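Local structure of rhomboid protease GlpG (2NR9) at residues F127-D130 with K131-H135. The protein probably cleaves type-1 transmembrane domains within the membrane, as a rhomboid serine protease with a serine-histidine catalytic dyad. The protein carries 2 engineered substitutions. Sequence-based numbering, arbitrary orientation.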
# COMPACT_ATOMS: atom_id res chain seq x y z
N PHE A 127 -3.01 -10.95 5.28
CA PHE A 127 -2.88 -11.54 6.62
C PHE A 127 -4.18 -12.13 7.17
O PHE A 127 -4.22 -13.29 7.57
CB PHE A 127 -2.31 -10.52 7.62
CG PHE A 127 -2.34 -11.00 9.06
CD1 PHE A 127 -1.29 -11.74 9.58
CD2 PHE A 127 -3.43 -10.72 9.87
CE1 PHE A 127 -1.32 -12.19 10.90
CE2 PHE A 127 -3.47 -11.17 11.19
CZ PHE A 127 -2.41 -11.90 11.70
N ILE A 128 -5.23 -11.31 7.25
CA ILE A 128 -6.51 -11.77 7.79
C ILE A 128 -7.23 -12.73 6.85
O ILE A 128 -8.00 -13.58 7.29
CB ILE A 128 -7.44 -10.61 8.19
CG1 ILE A 128 -7.55 -9.59 7.05
CG2 ILE A 128 -6.95 -9.94 9.45
CD1 ILE A 128 -8.32 -10.08 5.86
N ARG A 129 -7.04 -12.54 5.55
CA ARG A 129 -7.61 -13.44 4.56
C ARG A 129 -7.01 -14.83 4.75
O ARG A 129 -7.73 -15.82 4.82
CB ARG A 129 -7.35 -12.94 3.15
CG ARG A 129 -8.44 -12.04 2.60
CD ARG A 129 -9.67 -12.85 2.26
NE ARG A 129 -10.48 -12.20 1.24
CZ ARG A 129 -11.50 -12.77 0.61
NH1 ARG A 129 -11.84 -14.02 0.90
NH2 ARG A 129 -12.18 -12.09 -0.30
N ASP A 130 -5.69 -14.88 4.83
CA ASP A 130 -4.98 -16.14 5.05
C ASP A 130 -5.44 -16.76 6.37
O ASP A 130 -5.78 -17.94 6.42
CB ASP A 130 -3.48 -15.89 5.10
CG ASP A 130 -2.68 -17.16 5.28
OD1 ASP A 130 -1.84 -17.21 6.20
OD2 ASP A 130 -2.94 -18.14 4.54
N LYS A 131 -5.44 -15.95 7.42
CA LYS A 131 -5.88 -16.38 8.75
C LYS A 131 -7.29 -16.96 8.76
O LYS A 131 -7.56 -17.96 9.44
CB LYS A 131 -5.77 -15.20 9.73
CG LYS A 131 -6.68 -15.29 10.95
CD LYS A 131 -6.35 -16.48 11.84
CE LYS A 131 -7.31 -16.55 13.03
NZ LYS A 131 -7.09 -17.77 13.86
N LEU A 132 -8.20 -16.35 8.00
CA LEU A 132 -9.59 -16.79 7.98
C LEU A 132 -9.85 -17.95 7.02
O LEU A 132 -9.65 -19.11 7.37
CB LEU A 132 -10.52 -15.61 7.66
CG LEU A 132 -10.51 -14.44 8.65
CD1 LEU A 132 -11.46 -13.34 8.20
CD2 LEU A 132 -10.86 -14.92 10.05
N ASN A 133 -10.32 -17.63 5.82
CA ASN A 133 -10.64 -18.63 4.81
C ASN A 133 -9.39 -19.37 4.32
O ASN A 133 -9.33 -19.79 3.17
CB ASN A 133 -11.35 -17.98 3.63
CG ASN A 133 -12.56 -17.15 4.06
OD1 ASN A 133 -13.07 -16.34 3.29
ND2 ASN A 133 -13.01 -17.35 5.29
N HIS A 134 -8.41 -19.54 5.21
CA HIS A 134 -7.14 -20.18 4.86
C HIS A 134 -7.22 -21.25 3.77
O HIS A 134 -7.57 -22.40 4.02
CB HIS A 134 -6.46 -20.75 6.11
CG HIS A 134 -5.24 -21.57 5.81
ND1 HIS A 134 -4.15 -21.06 5.13
CD2 HIS A 134 -4.93 -22.84 6.13
CE1 HIS A 134 -3.23 -22.00 5.02
NE2 HIS A 134 -3.68 -23.09 5.62
N HIS A 135 -6.85 -20.85 2.55
CA HIS A 135 -6.83 -21.74 1.40
C HIS A 135 -6.21 -21.02 0.22
O HIS A 135 -5.17 -21.42 -0.30
CB HIS A 135 -8.24 -22.20 1.03
CG HIS A 135 -8.83 -23.19 1.98
ND1 HIS A 135 -8.37 -24.48 2.08
CD2 HIS A 135 -9.86 -23.09 2.85
CE1 HIS A 135 -9.07 -25.13 2.99
NE2 HIS A 135 -9.99 -24.31 3.47
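The C-terminal end of helix 116-131 passes here into the loop that follows, and Asp130 and His134 tie the first residues of that loop back to the last turn. The helical pattern holds at Lys131 N to Phe127 O, at 2.9 Å. It runs one step further at Leu132 N, which reaches Ile128 O at 2.9 Å, but that bond is bent to 142° and a weak one to Arg129 O joins it, as Leu132 leaves helical backbone angles. One residue beyond Asn133, His134 ND1 donates to Asp130 OD2 over 3.2 Å, meeting the carboxylate from above its plane, while OD2 lies at the ring's edge, a little out of the ring plane. The two side chains run side by side and point the same way, ring and carboxylate planes 80° apart; CG of Asp130 lies anti to its N, beside the carbonyl carbon (chi1 -178°). His134 was modelled in two conformers, so the bond, made in the one described, is doubtful. Arg129 is buried, and its NH1 approaches Asn133 OD1 at 3.6 Å, too long to count as a bond. On the predicted cytoplasmic side, the turn leans on helix 166-191: Ile128 packs on Leu177, Arg129 on Asp183, Leu132 on Ser184 and Asn133 on Arg187, while Phe137 of the loop touches both Arg129 and Asp130.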